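Local coordinates for gala protein type 1, 3 or 4 (Legionella pneumophila subsp. pneumophila, PDB 4XA9) that is a leucine-rich-repeat effector that forms a complex with the N-terminal domain of the effector RavJ and may act on small GTPases, possibly as a GTPase activator, at residues R28-I32 with I55-G59. Numbering follows the deposited sequence.
Sequences RDNDI and ITANG
Residues 28-32 turn into helix 32-41, and 55-59 make the equivalent turn into helix 57-63. Arg28 is extended; Asp29 to Asp31 have helical phi/psi, with Asp31 N bonded to Arg28 O (3.0 Å) and Ile32 N to Asp29 O (3.1 Å). The Asp31 carboxylate closes this turn: OD2 accepts from Arg28 N (2.9 Å), while OD1 takes the backbone NH groups of Val3 and Leu4 in the N-terminal segment. Asp29 CA lies 4.0 Å from Gly59 CA, and the m rotamer of Asp29 carries its carboxylate to the start of the neighbouring helix. OD1 of Asp29 accepts from Thr56 N (2.7 Å, nearly linear at 172°) and OD2 from Thr56 OG1 (a very short 2.3 Å). Thr56, chi1 p, is the N-cap: its OG1 also accepts from Asn58 N (3.2 Å). These bonds tie the helix starts of successive units in a leucine-rich-repeat solenoid, whose helices line the convex side; Ile55 N in turn donates to Asn77 OD1 in the following repeat. A water donates to Asp29 OD2 (2.8 Å) and accepts from Asn58 ND2 (3.2 Å). Gly59 leaves room for the carboxylate: an ideal CB would lie 2.4 Å from Asp29 OD1, a clash. Ile32, CA-to-CB toward 55-59, sets CG2 3.5 Å from Gly59 O and CD1 4.0 Å from Ile55 CD1, with Leu62 and Phe63 extending the apolar layer.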
ATOM      1  N   ARG A  28      -4.005  14.012  18.340  1.00 22.73           N
ATOM      2  CA  ARG A  28      -3.525  15.292  17.856  1.00 20.92           C
ATOM      3  C   ARG A  28      -2.288  15.717  18.611  1.00 17.24           C
ATOM      4  O   ARG A  28      -1.828  15.018  19.522  1.00 16.76           O
ATOM      5  CB  ARG A  28      -4.613  16.358  17.971  1.00 26.85           C
ATOM      6  CG  ARG A  28      -5.821  16.070  17.090  1.00 35.24           C
ATOM      7  CD  ARG A  28      -6.710  17.287  16.945  1.00 42.33           C
ATOM      8  NE  ARG A  28      -7.371  17.650  18.197  1.00 49.89           N
ATOM      9  CZ  ARG A  28      -8.616  17.305  18.515  1.00 50.38           C
ATOM     10  NH1 ARG A  28      -9.346  16.587  17.668  1.00 46.53           N
ATOM     11  NH2 ARG A  28      -9.134  17.682  19.677  1.00 49.69           N
ATOM     12  N   ASP A  29      -1.751  16.869  18.231  1.00 19.37           N
ATOM     13  CA  ASP A  29      -0.528  17.363  18.841  1.00 23.95           C
ATOM     14  C   ASP A  29      -0.645  17.489  20.355  1.00 25.52           C
ATOM     15  O   ASP A  29       0.299  17.172  21.070  1.00 24.84           O
ATOM     16  CB  ASP A  29      -0.141  18.707  18.237  1.00 24.24           C
ATOM     17  CG  ASP A  29       0.170  18.607  16.763  1.00 24.88           C
ATOM     18  OD1 ASP A  29       0.490  17.495  16.288  1.00 22.53           O
ATOM     19  OD2 ASP A  29       0.093  19.643  16.074  1.00 26.53           O
ATOM     20  N   ASN A  30      -1.794  17.918  20.825  1.00 29.17           N
ATOM     21  CA  ASN A  30      -2.035  18.125  22.229  1.00 28.07           C
ATOM     22  C   ASN A  30      -2.047  16.872  23.049  1.00 23.99           C
ATOM     23  O   ASN A  30      -2.049  16.960  24.216  1.00 21.90           O
ATOM     24  CB  ASN A  30      -3.296  18.922  22.453  1.00 31.96           C
ATOM     25  CG  ASN A  30      -3.094  20.389  22.170  1.00 39.95           C
ATOM     26  OD1 ASN A  30      -1.992  20.879  22.230  1.00 42.16           O
ATOM     27  ND2 ASN A  30      -4.162  21.083  21.819  1.00 37.81           N
ATOM     28  N   ASP A  31      -2.100  15.721  22.402  1.00 19.06           N
ATOM     29  CA  ASP A  31      -2.125  14.435  23.099  1.00 20.80           C
ATOM     30  C   ASP A  31      -0.710  13.934  23.351  1.00 20.50           C
ATOM     31  O   ASP A  31      -0.498  12.970  24.088  1.00 19.19           O
ATOM     32  CB  ASP A  31      -2.906  13.387  22.308  1.00 23.37           C
ATOM     33  CG  ASP A  31      -4.378  13.721  22.201  1.00 23.19           C
ATOM     34  OD1 ASP A  31      -5.082  13.640  23.232  1.00 21.32           O
ATOM     35  OD2 ASP A  31      -4.830  14.043  21.084  1.00 22.10           O
ATOM     36  N   ILE A  32       0.264  14.591  22.737  1.00 19.33           N
ATOM     37  CA  ILE A  32       1.642  14.108  22.809  1.00 18.62           C
ATOM     38  C   ILE A  32       2.249  14.230  24.218  1.00 20.49           C
ATOM     39  O   ILE A  32       2.914  13.294  24.664  1.00 22.90           O
ATOM     40  CB  ILE A  32       2.537  14.827  21.769  1.00 16.46           C
ATOM     41  CG1 ILE A  32       1.993  14.598  20.352  1.00 19.26           C
ATOM     42  CG2 ILE A  32       3.976  14.329  21.857  1.00 17.88           C
ATOM     43  CD1 ILE A  32       1.954  13.132  19.928  1.00 19.54           C
ATOM     44  N   ILE A  55      -1.378  13.786  13.771  1.00 19.85           N
ATOM     45  CA  ILE A  55      -0.249  14.505  14.345  1.00 19.08           C
ATOM     46  C   ILE A  55       0.413  15.403  13.302  1.00 22.11           C
ATOM     47  O   ILE A  55       0.553  15.015  12.141  1.00 21.43           O
ATOM     48  CB  ILE A  55       0.770  13.510  14.929  1.00 18.95           C
ATOM     49  CG1 ILE A  55       0.079  12.614  15.963  1.00 21.50           C
ATOM     50  CG2 ILE A  55       1.970  14.230  15.529  1.00 17.13           C
ATOM     51  CD1 ILE A  55       0.936  11.472  16.463  1.00 23.27           C
ATOM     52  N   THR A  56       0.801  16.609  13.712  1.00 21.37           N
ATOM     53  CA  THR A  56       1.497  17.534  12.826  1.00 20.19           C
ATOM     54  C   THR A  56       2.926  17.730  13.309  1.00 20.64           C
ATOM     55  O   THR A  56       3.366  17.053  14.235  1.00 19.26           O
ATOM     56  CB  THR A  56       0.807  18.910  12.754  1.00 23.90           C
ATOM     57  OG1 THR A  56       1.066  19.639  13.962  1.00 26.37           O
ATOM     58  CG2 THR A  56      -0.700  18.757  12.552  1.00 27.01           C
ATOM     59  N   ALA A  57       3.638  18.669  12.689  1.00 22.19           N
ATOM     60  CA  ALA A  57       5.010  18.984  13.077  1.00 24.86           C
ATOM     61  C   ALA A  57       5.096  19.461  14.529  1.00 24.96           C
ATOM     62  O   ALA A  57       6.087  19.209  15.216  1.00 24.65           O
ATOM     63  CB  ALA A  57       5.594  20.038  12.143  1.00 25.84           C
ATOM     64  N   ASN A  58       4.057  20.144  14.995  1.00 24.70           N
ATOM     65  CA  ASN A  58       4.029  20.607  16.377  1.00 27.27           C
ATOM     66  C   ASN A  58       4.013  19.453  17.373  1.00 25.44           C
ATOM     67  O   ASN A  58       4.589  19.547  18.459  1.00 26.29           O
ATOM     68  CB  ASN A  58       2.825  21.514  16.600  1.00 30.10           C
ATOM     69  CG  ASN A  58       3.036  22.896  16.027  1.00 37.13           C
ATOM     70  OD1 ASN A  58       4.176  23.337  15.852  1.00 35.08           O
ATOM     71  ND2 ASN A  58       1.944  23.593  15.734  1.00 41.42           N
ATOM     72  N   GLY A  59       3.357  18.364  16.992  1.00 24.71           N
ATOM     73  CA  GLY A  59       3.307  17.179  17.827  1.00 24.39           C
ATOM     74  C   GLY A  59       4.663  16.519  17.904  1.00 20.44           C
ATOM     75  O   GLY A  59       5.060  16.012  18.953  1.00 20.29           O
TER
HETATM   76  O   HOH W   1      -0.514  22.185  17.171  1.00 32.64           O